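Local coordinates for YkuI protein (Bacillus subtilis, PDB 2BAS) that binds the second messenger cyclic di-GMP through its EAL domain and may act as a phosphodiesterase that cleaves it, as the family does, at residues A[45-48]-A[49-52]; A[272-275]-A[276-280]; A[138-141]-A[142-145]; A[282-285]-A[286-289]. All blocks are in the same frame, centred on the assembly; numbering follows the deposited sequence.

Overall arrangement
Each of the four contacts joins two consecutive pieces of chain, so they follow in series and none nests or crosses. Interaction 1 closes the hairpin turn between strands 38-47 and 53-64. Interaction 3, in residues 138-145, comes next along the chain; it is the turn that leads from helix 124-135 into strand 143-147 of the same sheet. Interactions 2 and 4 are neighbouring portions of helix 271-311, which runs from the EAL barrel to the C-terminal antiparallel sheet. Interaction 2 packs directly on interaction 1, where Gln51 meets Leu274, Lys275 and Phe278. Interactions 1, 2 and 4 also touch the second subunit; interaction 3 lies about 19 Å, centre to centre, from interaction 1.

Interaction 1 of 4, residues A[45-48]-A[49-52]; sequences IFSA and EEQK
Ser47 meets Lys52 at the end of a beta-hairpin, where strand 38-47 turns back toward strand 53-64 in the mixed sheet of the EAL domain. Glu49 comes first in the turn. Its chain bends at chi2 (109°), which brings OE2 to 3.6 Å from Ser47 OG, but its carboxylate is chiefly engaged further off: OE2 in a salt bridge with Arg250, OE1 in another with Lys366 of the second subunit. With an alanine here the carboxylate is gone, and Arg250 would probably lose its ionic mate while Lys366 of the second subunit kept only Glu50 of the pair. The bend at chi2 of Glu50 (89°) turns OE1 toward Ser47, while OE2 pairs with that same lysine. A water joins it to Ser47, lying 2.5 Å from Glu50 OE1, to which it donates, and 2.6 Å from Ser47 OG. Gln51 curls over the turn, and its NE2 makes a weak hydrogen bond to Glu49 O at 3.2 Å; its side chain packs on Leu274, Lys275 and Phe278 of helix 271-311. Lys52 then closes the hairpin with its carbonyl. Ser47 N donates to Lys52 O at 2.7 Å, nearly straight at 159°, the donor tilted slightly from the carbonyl plane. The same oxygen receives a CA-H...O contact, 3.4 Å from Phe46 CA.

Interaction 2 of 4, residues A[272-275]-A[276-280]; sequences QRLK and TEFHQ
Thr276, Glu277 and Phe278 donate their backbone N-H groups to the carbonyls of Gln272, Arg273 and Leu274, the i to i+4 pattern of an alpha-helix, here near the start of helix 271-311. The next bond in the series, His279 N to Lys275 O, is weak at 3.5 Å. On one side, Arg273 and Glu277 lie side by side, pointing the same way, each with CG anti to its own backbone N (chi1 174° and -162°). Glu277 OE2 comes to the edge of the guanidinium, in its plane, and makes a long salt bridge, 3.8 Å from Arg273 NE, with the two flat groups turned 56° apart. Tyr256 contacts both: its ring makes a cation-pi contact with Arg273 and its OH is hydrogen-bonded to Glu277 OE1. Thr276 OG1 adds a weak bond to Arg273 O, which thus holds two donors. On the buried side, Leu274 CD2 touches Phe278 CZ at 4.2 Å, and Leu274 O sits over one face of that ring, which also stacks with Trp245. Lys275 bends at chi2 and chi3 and crosses the His279 side chain at a slant, while its NZ forms a salt bridge with Asp344 of the second subunit. Lys275 NZ passes 3.5 Å from His279 CE1, and His279 ND1 bonds weakly to Lys275 O at 2.8 Å.

Interaction 3 of 4, residues A[138-141]-A[142-145]; sequences IELH and RFVL
Arg142 and Phe143 fold back onto residues 138-140 in a short 3-10 turn that delivers the chain into strand 143-147. Hydrogen bonds first: Arg142 N donates to Glu139 O at 3.0 Å, and Phe143 N to Leu140 O at 3.2 Å, the i to i+3 spacing of a 3-10 helix. In both, the donor stands above the carbonyl plane. The flat groups come next. Arg142 bends at chi3 (61°), which carries its guanidinium back beneath Ile138, whose CG2 lies over one face, 3.6 Å from Arg142 NH1 and offset toward the rim. The imidazole of His141 crosses the arginine stem obliquely, with CD2 at 3.9 Å from Arg142 CG. Arg142 NE is hydrogen-bonded to Leu107 O, which holds the head of this buried side chain. Putting a leucine in its place would be likely to leave Leu107 O without its donor and to take away the flat group that Ile138 CG2 packs on. Apolar packing completes the contact. Ile138 CG2 approaches Phe143 CZ at 3.8 Å, crossing the ring side chain at about a right angle, while Leu140 CD2 reaches Phe143 CE1 at 4.2 Å. Phe143 packs against Ile109 and Met111 of strand 108-112 and Leu130 of helix 124-135, while its backbone hydrogen-bonds to Lys172 of strand 172-178.

Interaction 4 of 4, residues A[282-285]-A[286-289]; sequences ITHE and KKKL
Lys288 turns its CG away from its own backbone N (chi1 -168°) and runs extended, while Glu285 keeps CG beside its N (chi1 -75°) and bends at chi2; these torsions set the two side chains next to each other, pointing the same way, one turn apart on the long alpha-helix 271-311. The contact is mostly alongside: Glu285 OE1 is 4.1 Å from Lys288 CD. The charged ends stay apart, with Glu285 OE2 at 4.5 Å from Lys288 NZ, too far for a salt bridge. Arg246 of helix 238-246 lies near both, making a long, weak ion pair with the glutamate. Lys286 is folded at chi2, chi3 and chi4 and lies beside Ile282, its CG at 3.9 Å from Ile282 CG2. Its ammonium makes a long, weak ion pair with Glu341 of the second subunit, and Leu375 of that subunit packs on both Glu285 and Lys286. On the exposed side, Lys287 CE comes to 4.3 Å from His284 ND1. Beneath these side chains the helix is held by i to i+4 bonds, from Lys286 N to Ile282 O at 2.7 Å through Lys287 to Thr283 and Lys288 to His284. The last of the four is Leu289 N to Glu285 O at 2.8 Å. Leu289 CG lies against the same carbonyl, 3.4 Å from Glu285 O.

Interaction 1 of 4, residues A[45-48]-A[49-52]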
loop_
_atom_site.group_PDB
_atom_site.type_symbol
_atom_site.label_atom_id
_atom_site.label_comp_id
_atom_site.label_asym_id
_atom_site.label_seq_id
_atom_site.Cartn_x
_atom_site.Cartn_y
_atom_site.Cartn_z
ATOM N N ILE A 45 12.535 6.807 22.824
ATOM C CA ILE A 45 11.481 6.492 21.885
ATOM C C ILE A 45 10.200 6.316 22.677
ATOM O O ILE A 45 10.190 5.634 23.712
ATOM C CB ILE A 45 11.831 5.271 21.022
ATOM C CG1 ILE A 45 13.018 5.623 20.123
ATOM C CG2 ILE A 45 10.637 4.869 20.159
ATOM C CD1 ILE A 45 13.860 4.464 19.754
ATOM N N PHE A 46 9.132 6.942 22.184
ATOM C CA PHE A 46 7.894 7.077 22.949
ATOM C C PHE A 46 6.737 6.199 22.523
ATOM O O PHE A 46 6.500 5.990 21.345
ATOM C CB PHE A 46 7.468 8.546 23.009
ATOM C CG PHE A 46 8.422 9.406 23.785
ATOM C CD1 PHE A 46 9.493 10.030 23.150
ATOM C CD2 PHE A 46 8.273 9.564 25.158
ATOM C CE1 PHE A 46 10.389 10.819 23.868
ATOM C CE2 PHE A 46 9.160 10.345 25.884
ATOM C CZ PHE A 46 10.219 10.979 25.235
ATOM N N SER A 47 6.033 5.693 23.531
ATOM C CA SER A 47 4.872 4.820 23.385
ATOM C C SER A 47 3.652 5.637 22.998
ATOM O O SER A 47 3.531 6.798 23.399
ATOM C CB SER A 47 4.591 4.150 24.736
ATOM O OG SER A 47 3.860 2.944 24.603
ATOM N N ALA A 48 2.742 5.036 22.236
ATOM C CA ALA A 48 1.496 5.709 21.892
ATOM C C ALA A 48 0.392 5.399 22.898
ATOM O O ALA A 48 -0.399 6.285 23.232
ATOM C CB ALA A 48 1.054 5.343 20.494
ATOM N N GLU A 49 0.352 4.153 23.381
ATOM C CA GLU A 49 -0.690 3.690 24.311
ATOM C C GLU A 49 -0.593 4.408 25.655
ATOM O O GLU A 49 -1.513 5.134 26.043
ATOM C CB GLU A 49 -0.641 2.173 24.512
ATOM C CG GLU A 49 -0.362 1.362 23.270
ATOM C CD GLU A 49 1.020 0.756 23.298
ATOM O OE1 GLU A 49 1.308 0.023 24.272
ATOM O OE2 GLU A 49 1.809 1.001 22.357
ATOM N N GLU A 50 0.506 4.167 26.371
ATOM C CA GLU A 50 0.913 5.016 27.486
ATOM C C GLU A 50 1.690 6.087 26.746
ATOM O O GLU A 50 2.034 5.886 25.581
ATOM C CB GLU A 50 1.863 4.284 28.441
ATOM C CG GLU A 50 1.288 3.057 29.158
ATOM C CD GLU A 50 1.462 1.752 28.388
ATOM O OE1 GLU A 50 2.198 1.735 27.378
ATOM O OE2 GLU A 50 0.869 0.734 28.805
ATOM N N GLN A 51 1.975 7.221 27.369
ATOM C CA GLN A 51 2.796 8.193 26.661
ATOM C C GLN A 51 4.178 8.176 27.295
ATOM O O GLN A 51 4.630 9.192 27.827
ATOM C CB GLN A 51 2.196 9.609 26.667
ATOM C CG GLN A 51 0.727 9.745 27.035
ATOM C CD GLN A 51 -0.212 8.888 26.212
ATOM O OE1 GLN A 51 -0.143 8.856 24.983
ATOM N NE2 GLN A 51 -1.113 8.195 26.897
ATOM N N LYS A 52 4.838 7.015 27.240
ATOM C CA LYS A 52 6.117 6.814 27.936
ATOM C C LYS A 52 7.262 6.246 27.097
ATOM O O LYS A 52 7.055 5.766 25.977
ATOM C CB LYS A 52 5.924 5.932 29.173
ATOM C CG LYS A 52 5.724 4.444 28.890
ATOM C CD LYS A 52 6.096 3.629 30.130
ATOM C CE LYS A 52 5.490 2.233 30.110
ATOM N NZ LYS A 52 5.696 1.558 31.423
HETATM O O HOH W 1 4.599 1.520 26.594
#

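Interaction 2 of 4, residues A[272-275]-A[276-280]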
loop_
_atom_site.group_PDB
_atom_site.type_symbol
_atom_site.label_atom_id
_atom_site.label_comp_id
_atom_site.label_asym_id
_atom_site.label_seq_id
_atom_site.Cartn_x
_atom_site.Cartn_y
_atom_site.Cartn_z
ATOM N N GLN A 272 2.504 13.877 30.407
ATOM C CA GLN A 272 1.485 14.929 30.447
ATOM C C GLN A 272 1.380 15.765 29.180
ATOM O O GLN A 272 0.278 16.015 28.701
ATOM C CB GLN A 272 1.639 15.806 31.694
ATOM C CG GLN A 272 1.426 15.026 32.985
ATOM C CD GLN A 272 0.300 14.003 32.862
ATOM O OE1 GLN A 272 -0.846 14.352 32.569
ATOM N NE2 GLN A 272 0.629 12.731 33.079
ATOM N N ARG A 273 2.517 16.185 28.642
ATOM C CA ARG A 273 2.542 16.968 27.415
ATOM C C ARG A 273 1.908 16.183 26.263
ATOM O O ARG A 273 1.086 16.723 25.524
ATOM C CB ARG A 273 3.975 17.389 27.086
ATOM C CG ARG A 273 4.143 18.094 25.754
ATOM C CD ARG A 273 5.613 18.294 25.455
ATOM N NE ARG A 273 5.863 18.512 24.034
ATOM C CZ ARG A 273 7.051 18.806 23.515
ATOM N NH1 ARG A 273 8.117 18.930 24.291
ATOM N NH2 ARG A 273 7.174 18.984 22.211
ATOM N N LEU A 274 2.276 14.906 26.136
ATOM C CA LEU A 274 1.724 14.028 25.097
ATOM C C LEU A 274 0.242 13.707 25.312
ATOM O O LEU A 274 -0.540 13.766 24.366
ATOM C CB LEU A 274 2.541 12.733 24.970
ATOM C CG LEU A 274 3.962 12.807 24.389
ATOM C CD1 LEU A 274 4.637 11.424 24.384
ATOM C CD2 LEU A 274 3.952 13.392 22.971
ATOM N N LYS A 275 -0.134 13.376 26.548
ATOM C CA LYS A 275 -1.526 13.060 26.886
ATOM C C LYS A 275 -2.517 14.122 26.415
ATOM O O LYS A 275 -3.545 13.786 25.821
ATOM C CB LYS A 275 -1.695 12.811 28.390
ATOM C CG LYS A 275 -1.750 11.337 28.815
ATOM C CD LYS A 275 -3.188 10.789 28.894
ATOM C CE LYS A 275 -3.758 10.414 27.532
ATOM N NZ LYS A 275 -5.163 9.924 27.611
ATOM N N THR A 276 -2.205 15.392 26.664
ATOM C CA THR A 276 -3.079 16.488 26.248
ATOM C C THR A 276 -2.928 16.788 24.762
ATOM O O THR A 276 -3.910 17.075 24.082
ATOM C CB THR A 276 -2.852 17.802 27.053
ATOM O OG1 THR A 276 -1.675 18.471 26.585
ATOM C CG2 THR A 276 -2.747 17.535 28.563
ATOM N N GLU A 277 -1.699 16.720 24.259
ATOM C CA GLU A 277 -1.447 17.011 22.854
ATOM C C GLU A 277 -2.187 16.027 21.937
ATOM O O GLU A 277 -2.606 16.394 20.832
ATOM C CB GLU A 277 0.057 17.052 22.568
ATOM C CG GLU A 277 0.432 17.764 21.267
ATOM C CD GLU A 277 1.761 18.508 21.351
ATOM O OE1 GLU A 277 1.826 19.643 20.829
ATOM O OE2 GLU A 277 2.733 17.977 21.943
ATOM N N PHE A 278 -2.373 14.794 22.412
ATOM C CA PHE A 278 -3.146 13.808 21.663
ATOM C C PHE A 278 -4.649 14.094 21.706
ATOM O O PHE A 278 -5.357 13.831 20.729
ATOM C CB PHE A 278 -2.852 12.369 22.114
ATOM C CG PHE A 278 -1.463 11.878 21.765
ATOM C CD1 PHE A 278 -0.697 12.509 20.780
ATOM C CD2 PHE A 278 -0.936 10.749 22.395
ATOM C CE1 PHE A 278 0.587 12.049 20.454
ATOM C CE2 PHE A 278 0.345 10.277 22.074
ATOM C CZ PHE A 278 1.104 10.928 21.101
ATOM N N HIS A 279 -5.132 14.625 22.833
ATOM C CA HIS A 279 -6.548 14.975 22.973
ATOM C C HIS A 279 -6.982 16.027 21.958
ATOM O O HIS A 279 -8.126 16.015 21.502
ATOM C CB HIS A 279 -6.875 15.458 24.385
ATOM C CG HIS A 279 -7.120 14.350 25.363
ATOM N ND1 HIS A 279 -6.260 14.077 26.414
ATOM C CD2 HIS A 279 -8.134 13.450 25.453
ATOM C CE1 HIS A 279 -6.732 13.058 27.108
ATOM N NE2 HIS A 279 -7.867 12.657 26.546
ATOM N N GLN A 280 -6.073 16.941 21.629
ATOM C CA GLN A 280 -6.321 17.918 20.584
ATOM C C GLN A 280 -6.493 17.171 19.264
ATOM O O GLN A 280 -7.469 17.409 18.549
ATOM C CB GLN A 280 -5.187 18.938 20.487
ATOM C CG GLN A 280 -4.950 19.747 21.766
ATOM C CD GLN A 280 -3.643 20.536 21.740
ATOM O OE1 GLN A 280 -3.454 21.421 20.905
ATOM N NE2 GLN A 280 -2.740 20.224 22.667
#

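Interaction 3 of 4, residues A[138-141]-A[142-145]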
loop_
_atom_site.group_PDB
_atom_site.type_symbol
_atom_site.label_atom_id
_atom_site.label_comp_id
_atom_site.label_asym_id
_atom_site.label_seq_id
_atom_site.Cartn_x
_atom_site.Cartn_y
_atom_site.Cartn_z
ATOM N N ILE A 138 20.590 -9.646 29.897
ATOM C CA ILE A 138 19.738 -8.905 28.956
ATOM C C ILE A 138 19.070 -9.862 27.972
ATOM O O ILE A 138 19.727 -10.429 27.093
ATOM C CB ILE A 138 20.493 -7.822 28.138
ATOM C CG1 ILE A 138 21.110 -6.758 29.044
ATOM C CG2 ILE A 138 19.535 -7.142 27.176
ATOM C CD1 ILE A 138 21.831 -5.639 28.285
ATOM N N GLU A 139 17.761 -10.022 28.119
ATOM C CA GLU A 139 16.989 -10.902 27.254
ATOM C C GLU A 139 17.079 -10.437 25.798
ATOM O O GLU A 139 16.877 -9.259 25.501
ATOM C CB GLU A 139 15.541 -10.971 27.747
ATOM C CG GLU A 139 15.405 -11.558 29.161
ATOM C CD GLU A 139 14.003 -11.428 29.743
ATOM O OE1 GLU A 139 13.500 -12.418 30.320
ATOM O OE2 GLU A 139 13.398 -10.339 29.623
ATOM N N LEU A 140 17.397 -11.369 24.901
ATOM C CA LEU A 140 17.590 -11.068 23.478
ATOM C C LEU A 140 16.407 -10.378 22.802
ATOM O O LEU A 140 16.590 -9.667 21.804
ATOM C CB LEU A 140 17.953 -12.336 22.700
ATOM C CG LEU A 140 19.305 -12.988 23.006
ATOM C CD1 LEU A 140 19.386 -14.381 22.395
ATOM C CD2 LEU A 140 20.468 -12.116 22.536
ATOM N N HIS A 141 15.208 -10.581 23.345
ATOM C CA HIS A 141 13.996 -10.005 22.770
ATOM C C HIS A 141 13.920 -8.496 22.973
ATOM O O HIS A 141 13.005 -7.852 22.477
ATOM C CB HIS A 141 12.723 -10.708 23.283
ATOM C CG HIS A 141 12.409 -10.456 24.731
ATOM N ND1 HIS A 141 12.451 -11.450 25.683
ATOM C CD2 HIS A 141 12.020 -9.333 25.382
ATOM C CE1 HIS A 141 12.114 -10.951 26.860
ATOM N NE2 HIS A 141 11.851 -9.666 26.706
ATOM N N ARG A 142 14.882 -7.940 23.702
ATOM C CA ARG A 142 14.913 -6.504 23.961
ATOM C C ARG A 142 15.687 -5.719 22.907
ATOM O O ARG A 142 15.670 -4.480 22.911
ATOM C CB ARG A 142 15.520 -6.238 25.335
ATOM C CG ARG A 142 14.597 -6.579 26.499
ATOM C CD ARG A 142 15.368 -6.537 27.820
ATOM N NE ARG A 142 15.922 -5.211 28.092
ATOM C CZ ARG A 142 16.836 -4.946 29.020
ATOM N NH1 ARG A 142 17.327 -5.915 29.789
ATOM N NH2 ARG A 142 17.265 -3.701 29.177
ATOM N N PHE A 143 16.365 -6.438 22.016
ATOM C CA PHE A 143 17.193 -5.812 20.995
ATOM C C PHE A 143 16.424 -5.528 19.722
ATOM O O PHE A 143 15.757 -6.408 19.170
ATOM C CB PHE A 143 18.403 -6.683 20.653
ATOM C CG PHE A 143 19.411 -6.786 21.763
ATOM C CD1 PHE A 143 19.534 -7.966 22.501
ATOM C CD2 PHE A 143 20.245 -5.712 22.074
ATOM C CE1 PHE A 143 20.475 -8.073 23.524
ATOM C CE2 PHE A 143 21.179 -5.815 23.101
ATOM C CZ PHE A 143 21.298 -6.994 23.824
ATOM N N VAL A 144 16.525 -4.290 19.254
ATOM C CA VAL A 144 15.970 -3.935 17.958
ATOM C C VAL A 144 17.111 -3.578 16.997
ATOM O O VAL A 144 17.756 -2.534 17.121
ATOM C CB VAL A 144 14.895 -2.833 18.052
ATOM C CG1 VAL A 144 14.358 -2.508 16.677
ATOM C CG2 VAL A 144 13.747 -3.291 18.937
ATOM N N LEU A 145 17.358 -4.486 16.061
ATOM C CA LEU A 145 18.373 -4.313 15.049
ATOM C C LEU A 145 17.796 -3.557 13.844
ATOM O O LEU A 145 16.978 -4.095 13.081
ATOM C CB LEU A 145 18.895 -5.682 14.625
ATOM C CG LEU A 145 20.163 -5.777 13.793
ATOM C CD1 LEU A 145 21.375 -5.572 14.687
ATOM C CD2 LEU A 145 20.243 -7.135 13.122
#

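Interaction 4 of 4, residues A[282-285]-A[286-289]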
loop_
_atom_site.group_PDB
_atom_site.type_symbol
_atom_site.label_atom_id
_atom_site.label_comp_id
_atom_site.label_asym_id
_atom_site.label_seq_id
_atom_site.Cartn_x
_atom_site.Cartn_y
_atom_site.Cartn_z
ATOM N N ILE A 282 -7.367 14.036 18.774
ATOM C CA ILE A 282 -8.612 13.262 18.806
ATOM C C ILE A 282 -9.822 14.141 18.473
ATOM O O ILE A 282 -10.589 13.819 17.566
ATOM C CB ILE A 282 -8.810 12.537 20.162
ATOM C CG1 ILE A 282 -7.722 11.475 20.358
ATOM C CG2 ILE A 282 -10.209 11.910 20.254
ATOM C CD1 ILE A 282 -7.682 10.875 21.755
ATOM N N THR A 283 -9.970 15.254 19.190
ATOM C CA THR A 283 -11.089 16.189 18.986
ATOM C C THR A 283 -11.119 16.797 17.581
ATOM O O THR A 283 -12.192 17.024 17.022
ATOM C CB THR A 283 -11.098 17.313 20.043
ATOM O OG1 THR A 283 -9.785 17.873 20.146
ATOM C CG2 THR A 283 -11.497 16.764 21.407
ATOM N N HIS A 284 -9.941 17.050 17.010
ATOM C CA HIS A 284 -9.858 17.564 15.645
ATOM C C HIS A 284 -10.255 16.486 14.640
ATOM O O HIS A 284 -10.852 16.797 13.605
ATOM C CB HIS A 284 -8.470 18.136 15.333
ATOM C CG HIS A 284 -8.345 18.701 13.948
ATOM N ND1 HIS A 284 -8.982 19.859 13.554
ATOM C CD2 HIS A 284 -7.657 18.265 12.865
ATOM C CE1 HIS A 284 -8.690 20.111 12.290
ATOM N NE2 HIS A 284 -7.887 19.160 11.850
ATOM N N GLU A 285 -9.936 15.227 14.952
ATOM C CA GLU A 285 -10.300 14.100 14.086
ATOM C C GLU A 285 -11.768 13.711 14.204
ATOM O O GLU A 285 -12.398 13.352 13.191
ATOM C CB GLU A 285 -9.420 12.877 14.325
ATOM C CG GLU A 285 -8.022 12.999 13.744
ATOM C CD GLU A 285 -7.988 13.164 12.227
ATOM O OE1 GLU A 285 -8.855 12.583 11.517
ATOM O OE2 GLU A 285 -7.062 13.867 11.754
ATOM N N LYS A 286 -12.297 13.774 15.434
ATOM C CA LYS A 286 -13.713 13.518 15.680
ATOM C C LYS A 286 -14.507 14.468 14.793
ATOM O O LYS A 286 -15.339 14.029 13.993
ATOM C CB LYS A 286 -14.091 13.743 17.152
ATOM C CG LYS A 286 -13.388 12.844 18.183
ATOM C CD LYS A 286 -13.884 11.400 18.164
ATOM C CE LYS A 286 -15.057 11.185 19.093
ATOM N NZ LYS A 286 -14.707 11.526 20.487
ATOM N N LYS A 287 -14.199 15.761 14.926
ATOM C CA LYS A 287 -14.844 16.847 14.184
ATOM C C LYS A 287 -14.709 16.650 12.680
ATOM O O LYS A 287 -15.648 16.907 11.932
ATOM C CB LYS A 287 -14.253 18.202 14.601
ATOM C CG LYS A 287 -14.931 19.434 13.987
ATOM C CD LYS A 287 -14.467 20.752 14.625
ATOM C CE LYS A 287 -13.014 21.101 14.278
ATOM N NZ LYS A 287 -12.479 22.259 15.067
ATOM N N LYS A 288 -13.544 16.176 12.251
ATOM C CA LYS A 288 -13.273 15.935 10.845
ATOM C C LYS A 288 -14.084 14.759 10.300
ATOM O O LYS A 288 -14.577 14.818 9.180
ATOM C CB LYS A 288 -11.776 15.699 10.648
ATOM C CG LYS A 288 -11.303 15.713 9.209
ATOM C CD LYS A 288 -9.786 15.829 9.173
ATOM C CE LYS A 288 -9.243 15.759 7.760
ATOM N NZ LYS A 288 -7.766 15.960 7.802
ATOM N N LEU A 289 -14.234 13.698 11.087
ATOM C CA LEU A 289 -14.954 12.499 10.632
ATOM C C LEU A 289 -16.456 12.702 10.478
ATOM O O LEU A 289 -17.076 12.136 9.567
ATOM C CB LEU A 289 -14.693 11.324 11.567
ATOM C CG LEU A 289 -13.335 10.641 11.411
ATOM C CD1 LEU A 289 -13.005 9.869 12.672
ATOM C CD2 LEU A 289 -13.341 9.744 10.184
#